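Peptidyl-prolyl cis-trans isomerase (Hirschia baltica, PDB 5EX2) probably catalyses cis-trans isomerisation of peptide bonds preceding proline, as a cyclophilin-type folding helper. Local coordinates at residues G58-H66 with G76-G84; E86-F96 with R160-D169. All coordinates share one frame; numbering follows the deposited sequence.

Interaction 1 (G58-H66 with G76-G84); sequences GLYSGTKFH and GGDIAATLG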
ATOM      1  N   GLY A  58      13.037   9.902 -12.181  1.00 10.02           N
ATOM      2  CA  GLY A  58      13.233  11.102 -11.394  1.00  9.13           C
ATOM      3  C   GLY A  58      12.082  12.089 -11.477  1.00  9.91           C
ATOM      4  O   GLY A  58      12.075  13.106 -10.772  1.00 11.31           O
ATOM      5  N   LEU A  59      11.085  11.796 -12.305  1.00  9.55           N
ATOM      6  CA  LEU A  59      10.073  12.796 -12.619  1.00 10.52           C
ATOM      7  C   LEU A  59       9.051  13.066 -11.523  1.00 10.15           C
ATOM      8  O   LEU A  59       8.332  14.059 -11.584  1.00 10.95           O
ATOM      9  CB  LEU A  59       9.342  12.398 -13.898  1.00 13.75           C
ATOM     10  CG  LEU A  59      10.208  12.488 -15.152  1.00 13.79           C
ATOM     11  CD1 LEU A  59       9.483  11.898 -16.343  1.00 15.09           C
ATOM     12  CD2 LEU A  59      10.662  13.934 -15.443  1.00 17.54           C
ATOM     13  N   TYR A  60       8.966  12.212 -10.514  1.00  8.54           N
ATOM     14  CA  TYR A  60       8.079  12.526  -9.410  1.00  9.23           C
ATOM     15  C   TYR A  60       8.607  13.660  -8.556  1.00 11.85           C
ATOM     16  O   TYR A  60       7.867  14.275  -7.782  1.00 10.00           O
ATOM     17  CB  TYR A  60       7.864  11.325  -8.501  1.00 10.51           C
ATOM     18  CG  TYR A  60       6.763  10.375  -8.892  1.00  9.29           C
ATOM     19  CD1 TYR A  60       5.565  10.823  -9.442  1.00 10.11           C
ATOM     20  CD2 TYR A  60       6.913   9.015  -8.686  1.00 11.17           C
ATOM     21  CE1 TYR A  60       4.546   9.920  -9.778  1.00  9.79           C
ATOM     22  CE2 TYR A  60       5.916   8.116  -9.011  1.00 13.12           C
ATOM     23  CZ  TYR A  60       4.735   8.563  -9.554  1.00 11.09           C
ATOM     24  OH  TYR A  60       3.750   7.640  -9.863  1.00 12.17           O
ATOM     25  N   SER A  61       9.902  13.918  -8.646  1.00 10.03           N
ATOM     26  CA  SER A  61      10.486  14.888  -7.752  1.00 11.09           C
ATOM     27  C   SER A  61       9.917  16.255  -8.043  1.00 11.34           C
ATOM     28  O   SER A  61       9.867  16.700  -9.191  1.00 13.01           O
ATOM     29  CB  SER A  61      12.002  14.880  -7.859  1.00 14.78           C
ATOM     30  OG  SER A  61      12.462  13.631  -7.383  1.00 22.26           O
ATOM     31  N   GLY A  62       9.438  16.905  -6.992  1.00 10.06           N
ATOM     32  CA  GLY A  62       8.816  18.208  -7.130  1.00 11.12           C
ATOM     33  C   GLY A  62       7.337  18.212  -7.455  1.00 10.56           C
ATOM     34  O   GLY A  62       6.739  19.273  -7.559  1.00 11.62           O
ATOM     35  N   THR A  63       6.736  17.050  -7.646  1.00  9.05           N
ATOM     36  CA  THR A  63       5.306  17.049  -7.926  1.00 10.19           C
ATOM     37  C   THR A  63       4.514  17.406  -6.669  1.00  9.84           C
ATOM     38  O   THR A  63       4.878  17.063  -5.549  1.00 10.16           O
ATOM     39  CB  THR A  63       4.820  15.701  -8.478  1.00  9.18           C
ATOM     40  OG1 THR A  63       5.189  14.644  -7.595  1.00  9.72           O
ATOM     41  CG2 THR A  63       5.396  15.435  -9.874  1.00 12.74           C
ATOM     42  N   LYS A  64       3.408  18.102  -6.876  1.00 10.35           N
ATOM     43  CA  LYS A  64       2.632  18.624  -5.767  1.00  9.48           C
ATOM     44  C   LYS A  64       1.669  17.575  -5.236  1.00 11.30           C
ATOM     45  O   LYS A  64       1.298  16.645  -5.948  1.00 11.84           O
ATOM     46  CB  LYS A  64       1.827  19.841  -6.196  1.00 12.67           C
ATOM     47  CG  LYS A  64       2.647  20.952  -6.804  1.00 14.83           C
ATOM     48  CD  LYS A  64       3.639  21.538  -5.837  1.00 21.81           C
ATOM     49  CE  LYS A  64       4.327  22.761  -6.443  1.00 34.43           C
ATOM     50  NZ  LYS A  64       3.360  23.838  -6.800  1.00 40.23           N
ATOM     51  N   PHE A  65       1.231  17.747  -4.000  1.00  8.65           N
ATOM     52  CA  PHE A  65       0.027  17.072  -3.532  1.00  8.04           C
ATOM     53  C   PHE A  65      -1.104  18.039  -3.788  1.00  7.63           C
ATOM     54  O   PHE A  65      -1.481  18.848  -2.934  1.00  8.96           O
ATOM     55  CB  PHE A  65       0.150  16.677  -2.069  1.00  7.90           C
ATOM     56  CG  PHE A  65       1.065  15.535  -1.878  1.00  9.62           C
ATOM     57  CD1 PHE A  65       0.621  14.250  -2.111  1.00 10.09           C
ATOM     58  CD2 PHE A  65       2.379  15.729  -1.517  1.00  9.08           C
ATOM     59  CE1 PHE A  65       1.473  13.173  -1.972  1.00 10.70           C
ATOM     60  CE2 PHE A  65       3.234  14.655  -1.379  1.00 11.04           C
ATOM     61  CZ  PHE A  65       2.777  13.379  -1.605  1.00 11.34           C
ATOM     62  N   HIS A  66      -1.622  17.974  -5.006  1.00 10.37           N
ATOM     63  CA  HIS A  66      -2.505  19.012  -5.525  1.00  8.70           C
ATOM     64  C   HIS A  66      -3.981  18.799  -5.207  1.00  9.44           C
ATOM     65  O   HIS A  66      -4.782  19.698  -5.428  1.00 10.08           O
ATOM     66  CB  HIS A  66      -2.333  19.127  -7.036  1.00 12.83           C
ATOM     67  CG  HIS A  66      -2.818  17.925  -7.777  1.00  9.25           C
ATOM     68  ND1 HIS A  66      -2.046  16.799  -7.972  1.00 11.70           N
ATOM     69  CD2 HIS A  66      -4.027  17.652  -8.322  1.00 16.37           C
ATOM     70  CE1 HIS A  66      -2.754  15.890  -8.622  1.00 13.99           C
ATOM     71  NE2 HIS A  66      -3.958  16.382  -8.846  1.00 14.94           N
ATOM     72  N   GLY A  76      -1.236  13.037  -5.506  1.00  8.95           N
ATOM     73  CA  GLY A  76      -0.063  13.695  -6.059  1.00  9.65           C
ATOM     74  C   GLY A  76       0.342  13.054  -7.366  1.00 10.28           C
ATOM     75  O   GLY A  76      -0.437  12.326  -7.986  1.00  9.90           O
ATOM     76  N   GLY A  77       1.563  13.334  -7.789  1.00  9.08           N
ATOM     77  CA  GLY A  77       2.128  12.659  -8.929  1.00  8.51           C
ATOM     78  C   GLY A  77       1.733  13.155 -10.308  1.00  8.32           C
ATOM     79  O   GLY A  77       1.946  12.445 -11.288  1.00 10.51           O
ATOM     80  N   ASP A  78       1.225  14.377 -10.415  1.00  9.49           N
ATOM     81  CA  ASP A  78       0.893  14.934 -11.719  1.00 11.71           C
ATOM     82  C   ASP A  78       2.158  15.530 -12.304  1.00 12.33           C
ATOM     83  O   ASP A  78       2.454  16.709 -12.105  1.00 12.44           O
ATOM     84  CB  ASP A  78      -0.213  15.976 -11.598  1.00 12.53           C
ATOM     85  CG  ASP A  78      -0.686  16.491 -12.941  1.00 17.39           C
ATOM     86  OD1 ASP A  78      -0.176  16.026 -13.991  1.00 18.27           O
ATOM     87  OD2 ASP A  78      -1.572  17.369 -12.938  1.00 17.52           O
ATOM     88  N   ILE A  79       2.901  14.697 -13.015  1.00  9.48           N
ATOM     89  CA  ILE A  79       4.211  15.082 -13.513  1.00 11.13           C
ATOM     90  C   ILE A  79       4.114  16.249 -14.484  1.00 12.20           C
ATOM     91  O   ILE A  79       4.909  17.195 -14.403  1.00 12.53           O
ATOM     92  CB  ILE A  79       4.903  13.877 -14.181  1.00 12.38           C
ATOM     93  CG1 ILE A  79       5.244  12.841 -13.113  1.00 12.43           C
ATOM     94  CG2 ILE A  79       6.148  14.313 -14.962  1.00 11.97           C
ATOM     95  CD1 ILE A  79       5.707  11.544 -13.660  1.00 14.73           C
ATOM     96  N   ALA A  80       3.138  16.226 -15.384  1.00 11.43           N
ATOM     97  CA  ALA A  80       3.049  17.279 -16.389  1.00 14.80           C
ATOM     98  C   ALA A  80       2.930  18.663 -15.759  1.00 12.24           C
ATOM     99  O   ALA A  80       3.506  19.634 -16.253  1.00 13.84           O
ATOM    100  CB  ALA A  80       1.871  17.024 -17.308  1.00 13.40           C
ATOM    101  N   ALA A  81       2.219  18.746 -14.642  1.00 11.97           N
ATOM    102  CA  ALA A  81       1.947  20.034 -14.022  1.00 15.71           C
ATOM    103  C   ALA A  81       3.219  20.743 -13.556  1.00 16.30           C
ATOM    104  O   ALA A  81       3.292  21.982 -13.602  1.00 18.32           O
ATOM    105  CB  ALA A  81       0.998  19.861 -12.869  1.00 18.42           C
ATOM    106  N   THR A  82       4.210  19.986 -13.089  1.00 13.90           N
ATOM    107  CA  THR A  82       5.443  20.612 -12.603  1.00 15.82           C
ATOM    108  C   THR A  82       6.630  20.422 -13.576  1.00 13.99           C
ATOM    109  O   THR A  82       7.513  21.281 -13.642  1.00 14.57           O
ATOM    110  CB  THR A  82       5.809  20.089 -11.190  1.00 18.51           C
ATOM    111  OG1 THR A  82       5.671  18.673 -11.142  1.00 18.66           O
ATOM    112  CG2 THR A  82       4.886  20.700 -10.141  1.00 21.84           C
ATOM    113  N   LEU A  83       6.613  19.381 -14.407  1.00 14.94           N
ATOM    114  CA  LEU A  83       7.631  19.247 -15.452  1.00 13.75           C
ATOM    115  C   LEU A  83       7.506  20.370 -16.497  1.00 14.51           C
ATOM    116  O   LEU A  83       8.506  20.857 -17.010  1.00 15.95           O
ATOM    117  CB  LEU A  83       7.531  17.883 -16.136  1.00 14.28           C
ATOM    118  CG  LEU A  83       8.515  17.617 -17.274  1.00 16.65           C
ATOM    119  CD1 LEU A  83       9.961  17.644 -16.786  1.00 18.75           C
ATOM    120  CD2 LEU A  83       8.198  16.289 -17.939  1.00 19.07           C
ATOM    121  N   GLY A  84       6.276  20.766 -16.804  1.00 14.74           N
ATOM    122  CA  GLY A  84       6.038  21.832 -17.758  1.00 16.93           C
ATOM    123  C   GLY A  84       5.766  21.297 -19.146  1.00 14.35           C
ATOM    124  O   GLY A  84       5.507  22.064 -20.066  1.00 18.00           O
TER
HETATM  125  O   HOH W   1       8.235  17.933 -11.029  1.00 18.57           O
HETATM  126  O   HOH W   2       3.263  14.275  -5.732  1.00 10.53           O
HETATM  127  O   HOH W   3       0.675  16.518  -8.539  1.00 11.44           O
HETATM  128  O   HOH W   4       2.441  18.347  -9.723  1.00 16.68           O

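Interaction 2 (E86-F96 with R160-D169); sequences EPDLEAVDGEF and RTNDPNSGKD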
ATOM      1  N   GLU A  86       4.248  17.350 -21.191  1.00 19.80           N
ATOM      2  CA  GLU A  86       3.715  16.022 -20.990  1.00 22.43           C
ATOM      3  C   GLU A  86       4.890  15.060 -20.915  1.00 19.10           C
ATOM      4  O   GLU A  86       5.773  15.088 -21.774  1.00 23.31           O
ATOM      5  CB  GLU A  86       2.755  15.643 -22.115  1.00 29.50           C
ATOM      6  CG  GLU A  86       1.475  16.470 -22.110  1.00 28.22           C
ATOM      7  CD  GLU A  86       0.663  16.272 -20.840  1.00 30.57           C
ATOM      8  OE1 GLU A  86       0.695  15.152 -20.281  1.00 26.89           O
ATOM      9  OE2 GLU A  86       0.006  17.241 -20.397  1.00 29.14           O
ATOM     10  N   PRO A  87       4.915  14.210 -19.887  1.00 19.36           N
ATOM     11  CA  PRO A  87       6.042  13.286 -19.820  1.00 18.56           C
ATOM     12  C   PRO A  87       5.934  12.180 -20.845  1.00 21.37           C
ATOM     13  O   PRO A  87       4.839  11.848 -21.310  1.00 17.98           O
ATOM     14  CB  PRO A  87       5.953  12.728 -18.409  1.00 18.01           C
ATOM     15  CG  PRO A  87       4.503  12.786 -18.078  1.00 17.38           C
ATOM     16  CD  PRO A  87       3.998  14.043 -18.747  1.00 16.63           C
ATOM     17  N   ASP A  88       7.078  11.606 -21.183  1.00 20.12           N
ATOM     18  CA  ASP A  88       7.119  10.414 -22.004  1.00 21.13           C
ATOM     19  C   ASP A  88       6.726   9.194 -21.168  1.00 18.65           C
ATOM     20  O   ASP A  88       7.579   8.497 -20.608  1.00 21.82           O
ATOM     21  CB  ASP A  88       8.509  10.233 -22.595  1.00 20.28           C
ATOM     22  CG  ASP A  88       8.625   8.982 -23.430  1.00 22.19           C
ATOM     23  OD1 ASP A  88       7.577   8.382 -23.773  1.00 23.57           O
ATOM     24  OD2 ASP A  88       9.767   8.595 -23.751  1.00 27.37           O
ATOM     25  N   LEU A  89       5.426   8.944 -21.065  1.00 18.26           N
ATOM     26  CA  LEU A  89       4.932   7.940 -20.137  1.00 16.50           C
ATOM     27  C   LEU A  89       3.581   7.440 -20.616  1.00 19.38           C
ATOM     28  O   LEU A  89       2.715   8.248 -20.950  1.00 22.79           O
ATOM     29  CB  LEU A  89       4.828   8.537 -18.736  1.00 18.84           C
ATOM     30  CG  LEU A  89       4.443   7.599 -17.609  1.00 19.48           C
ATOM     31  CD1 LEU A  89       5.467   6.487 -17.460  1.00 32.55           C
ATOM     32  CD2 LEU A  89       4.340   8.419 -16.342  1.00 19.55           C
ATOM     33  N   GLU A  90       3.424   6.122 -20.691  1.00 19.49           N
ATOM     34  CA  GLU A  90       2.170   5.518 -21.121  1.00 18.80           C
ATOM     35  C   GLU A  90       1.291   5.149 -19.939  1.00 19.20           C
ATOM     36  O   GLU A  90       1.773   4.897 -18.826  1.00 17.25           O
ATOM     37  CB  GLU A  90       2.436   4.277 -21.979  1.00 21.86           C
ATOM     38  CG  GLU A  90       3.175   4.568 -23.278  1.00 32.91           C
ATOM     39  CD  GLU A  90       2.392   5.476 -24.207  1.00 43.56           C
ATOM     40  OE1 GLU A  90       1.169   5.265 -24.357  1.00 51.24           O
ATOM     41  OE2 GLU A  90       2.999   6.411 -24.775  1.00 51.53           O
ATOM     42  N   ALA A  91      -0.008   5.096 -20.196  1.00 19.27           N
ATOM     43  CA  ALA A  91      -0.964   4.687 -19.188  1.00 19.74           C
ATOM     44  C   ALA A  91      -0.848   3.195 -18.935  1.00 18.85           C
ATOM     45  O   ALA A  91      -0.251   2.450 -19.722  1.00 18.92           O
ATOM     46  CB  ALA A  91      -2.376   5.047 -19.627  1.00 19.86           C
ATOM     47  N   VAL A  92      -1.428   2.769 -17.823  1.00 15.30           N
ATOM     48  CA  VAL A  92      -1.447   1.367 -17.453  1.00 15.56           C
ATOM     49  C   VAL A  92      -2.900   0.930 -17.290  1.00 15.12           C
ATOM     50  O   VAL A  92      -3.710   1.663 -16.739  1.00 16.15           O
ATOM     51  CB  VAL A  92      -0.621   1.141 -16.159  1.00 19.55           C
ATOM     52  CG1 VAL A  92      -1.025   2.125 -15.070  1.00 24.39           C
ATOM     53  CG2 VAL A  92      -0.726  -0.294 -15.683  1.00 22.99           C
ATOM     54  N   ASP A  93      -3.226  -0.260 -17.786  1.00 16.09           N
ATOM     55  CA  ASP A  93      -4.596  -0.749 -17.703  1.00 16.95           C
ATOM     56  C   ASP A  93      -4.978  -1.001 -16.257  1.00 16.67           C
ATOM     57  O   ASP A  93      -4.144  -1.414 -15.443  1.00 14.89           O
ATOM     58  CB  ASP A  93      -4.783  -2.039 -18.508  1.00 17.48           C
ATOM     59  CG  ASP A  93      -4.877  -1.798 -20.003  1.00 33.18           C
ATOM     60  OD1 ASP A  93      -4.892  -0.625 -20.420  1.00 25.22           O
ATOM     61  OD2 ASP A  93      -4.944  -2.792 -20.761  1.00 28.13           O
ATOM     62  N   GLY A  94      -6.250  -0.783 -15.949  1.00 14.70           N
ATOM     63  CA  GLY A  94      -6.736  -0.957 -14.597  1.00 14.09           C
ATOM     64  C   GLY A  94      -6.457  -2.355 -14.073  1.00 12.62           C
ATOM     65  O   GLY A  94      -6.552  -3.351 -14.803  1.00 15.98           O
ATOM     66  N   GLU A  95      -6.094  -2.408 -12.796  1.00 11.82           N
ATOM     67  CA  GLU A  95      -5.882  -3.640 -12.060  1.00 12.56           C
ATOM     68  C   GLU A  95      -6.643  -3.487 -10.760  1.00  8.45           C
ATOM     69  O   GLU A  95      -6.053  -3.190  -9.711  1.00 12.27           O
ATOM     70  CB  GLU A  95      -4.394  -3.900 -11.793  1.00 12.19           C
ATOM     71  CG  GLU A  95      -3.605  -4.370 -12.994  1.00 14.11           C
ATOM     72  CD  GLU A  95      -2.129  -4.518 -12.686  1.00 13.79           C
ATOM     73  OE1 GLU A  95      -1.535  -3.550 -12.153  1.00 12.91           O
ATOM     74  OE2 GLU A  95      -1.555  -5.593 -12.982  1.00 15.65           O
ATOM     75  N   PHE A  96      -7.952  -3.697 -10.807  1.00 10.34           N
ATOM     76  CA  PHE A  96      -8.794  -3.391  -9.664  1.00  9.55           C
ATOM     77  C   PHE A  96      -8.997  -4.597  -8.757  1.00 10.74           C
ATOM     78  O   PHE A  96      -9.342  -4.456  -7.585  1.00 10.80           O
ATOM     79  CB  PHE A  96     -10.158  -2.884 -10.129  1.00 11.90           C
ATOM     80  CG  PHE A  96     -10.100  -1.704 -11.080  1.00 10.93           C
ATOM     81  CD1 PHE A  96      -9.077  -0.787 -11.049  1.00 10.23           C
ATOM     82  CD2 PHE A  96     -11.106  -1.530 -12.014  1.00 12.30           C
ATOM     83  CE1 PHE A  96      -9.074   0.282 -11.941  1.00 12.46           C
ATOM     84  CE2 PHE A  96     -11.097  -0.461 -12.895  1.00 15.97           C
ATOM     85  CZ  PHE A  96     -10.075   0.435 -12.856  1.00 14.51           C
ATOM     86  N   ARG A 160      -7.220   8.007 -11.513  1.00 13.21           N
ATOM     87  CA  ARG A 160      -7.665   7.827 -12.878  1.00 17.42           C
ATOM     88  C   ARG A 160      -8.887   8.691 -13.129  1.00 12.63           C
ATOM     89  O   ARG A 160      -9.514   9.181 -12.189  1.00 16.14           O
ATOM     90  CB  ARG A 160      -7.979   6.363 -13.167  1.00 15.00           C
ATOM     91  CG  ARG A 160      -9.109   5.777 -12.357  1.00 19.73           C
ATOM     92  CD  ARG A 160      -9.482   4.454 -12.969  1.00 17.67           C
ATOM     93  NE  ARG A 160     -10.652   3.817 -12.370  1.00 18.93           N
ATOM     94  CZ  ARG A 160     -11.889   3.890 -12.865  1.00 22.46           C
ATOM     95  NH1 ARG A 160     -12.154   4.615 -13.946  1.00 24.35           N
ATOM     96  NH2 ARG A 160     -12.874   3.249 -12.262  1.00 20.57           N
ATOM     97  N   THR A 161      -9.185   8.882 -14.408  1.00 18.60           N
ATOM     98  CA  THR A 161     -10.409   9.542 -14.856  1.00 14.87           C
ATOM     99  C   THR A 161     -11.552   8.531 -14.934  1.00 18.69           C
ATOM    100  O   THR A 161     -11.430   7.421 -14.428  1.00 19.61           O
ATOM    101  CB  THR A 161     -10.222  10.196 -16.234  1.00 21.27           C
ATOM    102  OG1 THR A 161     -10.051   9.179 -17.230  1.00 21.80           O
ATOM    103  CG2 THR A 161      -9.016  11.119 -16.236  1.00 25.35           C
ATOM    104  N   ASN A 162     -12.668   8.899 -15.556  1.00 18.57           N
ATOM    105  CA  ASN A 162     -13.757   7.938 -15.715  1.00 22.52           C
ATOM    106  C   ASN A 162     -13.305   6.707 -16.511  1.00 19.85           C
ATOM    107  O   ASN A 162     -13.887   5.629 -16.386  1.00 25.52           O
ATOM    108  CB  ASN A 162     -14.964   8.573 -16.427  1.00 23.77           C
ATOM    109  CG  ASN A 162     -15.703   9.594 -15.566  1.00 18.49           C
ATOM    110  OD1 ASN A 162     -15.532   9.644 -14.350  1.00 24.71           O
ATOM    111  ND2 ASN A 162     -16.541  10.408 -16.205  1.00 21.79           N
ATOM    112  N   ASP A 163     -12.277   6.874 -17.332  1.00 17.33           N
ATOM    113  CA  ASP A 163     -11.684   5.783 -18.104  1.00 14.89           C
ATOM    114  C   ASP A 163     -10.885   4.839 -17.202  1.00 16.50           C
ATOM    115  O   ASP A 163      -9.881   5.251 -16.615  1.00 16.03           O
ATOM    116  CB  ASP A 163     -10.765   6.355 -19.188  1.00 22.73           C
ATOM    117  CG  ASP A 163     -10.118   5.280 -20.054  1.00 21.01           C
ATOM    118  OD1 ASP A 163     -10.272   4.071 -19.792  1.00 28.72           O
ATOM    119  OD2 ASP A 163      -9.432   5.659 -21.027  1.00 42.59           O
ATOM    120  N   PRO A 164     -11.292   3.560 -17.110  1.00 16.74           N
ATOM    121  CA  PRO A 164     -10.590   2.689 -16.158  1.00 19.43           C
ATOM    122  C   PRO A 164      -9.128   2.411 -16.523  1.00 15.77           C
ATOM    123  O   PRO A 164      -8.395   1.917 -15.673  1.00 16.90           O
ATOM    124  CB  PRO A 164     -11.409   1.390 -16.200  1.00 18.06           C
ATOM    125  CG  PRO A 164     -12.068   1.404 -17.512  1.00 16.84           C
ATOM    126  CD  PRO A 164     -12.369   2.843 -17.806  1.00 18.21           C
ATOM    127  N   ASN A 165      -8.720   2.737 -17.743  1.00 17.53           N
ATOM    128  CA  ASN A 165      -7.361   2.477 -18.201  1.00 14.79           C
ATOM    129  C   ASN A 165      -6.496   3.734 -18.284  1.00 15.35           C
ATOM    130  O   ASN A 165      -5.482   3.745 -18.978  1.00 20.58           O
ATOM    131  CB  ASN A 165      -7.389   1.787 -19.564  1.00 19.00           C
ATOM    132  CG  ASN A 165      -7.920   0.379 -19.486  1.00 17.94           C
ATOM    133  OD1 ASN A 165      -7.771  -0.301 -18.470  1.00 20.13           O
ATOM    134  ND2 ASN A 165      -8.553  -0.064 -20.559  1.00 26.13           N
ATOM    135  N   SER A 166      -6.881   4.773 -17.552  1.00 15.52           N
ATOM    136  CA  SER A 166      -6.205   6.064 -17.649  1.00 14.86           C
ATOM    137  C   SER A 166      -5.162   6.297 -16.554  1.00 13.73           C
ATOM    138  O   SER A 166      -4.508   7.340 -16.533  1.00 16.62           O
ATOM    139  CB  SER A 166      -7.239   7.187 -17.619  1.00 19.38           C
ATOM    140  OG  SER A 166      -7.943   7.204 -16.392  1.00 19.74           O
ATOM    141  N   GLY A 167      -4.975   5.334 -15.660  1.00 13.88           N
ATOM    142  CA  GLY A 167      -3.944   5.462 -14.644  1.00 12.05           C
ATOM    143  C   GLY A 167      -2.598   5.600 -15.317  1.00 13.59           C
ATOM    144  O   GLY A 167      -2.350   4.980 -16.347  1.00 15.08           O
ATOM    145  N   LYS A 168      -1.730   6.447 -14.771  1.00 12.97           N
ATOM    146  CA  LYS A 168      -0.446   6.710 -15.419  1.00 12.80           C
ATOM    147  C   LYS A 168       0.622   7.081 -14.416  1.00 12.89           C
ATOM    148  O   LYS A 168       1.555   6.312 -14.196  1.00 12.99           O
ATOM    149  CB  LYS A 168      -0.587   7.816 -16.464  1.00 13.21           C
ATOM    150  CG  LYS A 168       0.698   8.051 -17.247  1.00 14.58           C
ATOM    151  CD  LYS A 168       0.498   9.011 -18.405  1.00 17.92           C
ATOM    152  CE  LYS A 168       0.241  10.426 -17.937  1.00 17.53           C
ATOM    153  NZ  LYS A 168      -0.075  11.302 -19.103  1.00 21.76           N
ATOM    154  N   ASP A 169       0.495   8.267 -13.822  1.00 11.95           N
ATOM    155  CA  ASP A 169       1.482   8.760 -12.854  1.00  9.95           C
ATOM    156  C   ASP A 169       0.863   9.174 -11.525  1.00  7.99           C
ATOM    157  O   ASP A 169       1.411   8.917 -10.467  1.00  9.64           O
ATOM    158  CB  ASP A 169       2.276   9.934 -13.442  1.00 11.17           C
ATOM    159  CG  ASP A 169       1.407  11.015 -14.055  1.00 13.70           C
ATOM    160  OD1 ASP A 169       0.167  10.875 -14.158  1.00 13.48           O
ATOM    161  OD2 ASP A 169       2.006  12.031 -14.458  1.00 13.31           O
TER
HETATM  162  O   HOH W   5      -0.340  14.069 -18.058  1.00 23.70           O
HETATM  163  O   HOH W   6       2.443  11.166 -20.611  1.00 26.45           O
HETATM  164  O   HOH W   7      -5.734   2.641 -15.218  1.00 14.37           O
HETATM  165  O   HOH W   8      -3.884   1.897 -20.360  1.00 22.69           O

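Interaction 1 (G58-H66 with G76-G84)
The backbones run closest where Phe65 meets Gly76, their CA atoms 4.2 Å apart; there Gly76 CA lies 3.3 Å from Lys64 O in a CA-H...O contact, and further along the chains part and water fills in. Water 2 donates to Thr63 OG1 and, at greater length, to Lys64 O while accepting from Gly77 N; water 3 joins Lys64 O, His66 ND1 and Asp78 N. Two overlapping beta turns, type I from Gly58 to Ser61 and type II from Tyr60 to Thr63, bring Leu59 and Thr63 against helix 79-83. Thr63 OG1 sits between backbone N and carbonyl carbon (chi1 54°) and donates to Tyr60 O at 2.7 Å, in the carbonyl plane; its methyl CG2 thereby faces the helix, 3.8 Å from Ile79 CA and 3.5 Å from Thr82 OG1. An alanine here would lose both branches, and is likely to leave a gap beside Ile79 and deprive Tyr60 O and water 2 of a partner. Leu59 CB packs on Ile79 CD1 (3.7 Å), and its CD2 reaches Leu83 CD1. The Tyr60 ring meets Gly77 O at its edge; a side chain on Gly77 would crowd Tyr60 CE1. Around this corner, helix 45-57 touches Tyr60 and Ile79, strand 212-218 pairs with Thr63, and strand 171-174 packs on Phe65 and bonds to Gly76.

Interaction 2 (E86-F96 with R160-D169)
With CG anti to the backbone N (chi1 -175°), Lys168 runs along the Leu89-Ala91 backbone; Asn165 instead turns CG anti to its carbonyl carbon (chi1 -69°), bringing OD1 to Gly94 N. The two segments are surface loops of the cyclophilin domain, 160-169 linking barrel strands 155-158 and 171-174 and holding a type I turn from Asp163 to Ser166. That turn is braced from within: Asp163 OD1 accepts from Asn165 N in an Asx turn, and Ser166 OG donates to Asp163 O.

Two backbone donors of 86-96 hold the loops together. Val92 N bonds to Gly167 O at 2.8 Å, nearly straight though tilted somewhat out of the carbonyl plane, and Gly94 N reaches Asn165 OD1 at 3.0 Å in the plane of the amide carbonyl. The Asp93 carboxylate stacks on this amide, their planes 27° apart. Water 7 links the two backbones, donating to Val92 O and Pro164 O and accepting from Gly167 N.

At one end the Phe96 ring presses its CZ against Pro164 CB (3.7 Å) and Arg160 NE (3.5 Å), the ring and guanidinium planes being only moderately inclined; Arg160 NH2 is held by Lys184 O. Next to Leu89, the aliphatic part of Lys168 does the packing, CG lying 3.8 Å from Leu89 CD2 and CD 3.5 Å from Leu89 O. Its bend at chi3 takes the ammonium toward Glu86, but the two charges stay apart: water 5 bridges Lys168 NZ and Glu86 OE1, while water 6 accepts from the same NZ at 2.9 Å and donates to Pro87 O and Leu89 O.

In the fold
Interaction 1 closes before interaction 2 opens: Gly84, after helix 79-83, is followed almost at once by Glu86, and the loop 86-96 then runs on to a partner 64 residues further along the chain. Their centres lie about 15 Å apart on the same side of the chain's centre, within the cyclophilin domain. Asp169 joins them, its backbone O taking a probable hydrogen bond from Tyr60 OH and its OD2 another from Ile79 N. Together they join the start of barrel strand 63-69, helix 79-83 and the loop after it to the loop before strand 171-174, with helix 45-57 packed against both, away from the magnesium-binding residues.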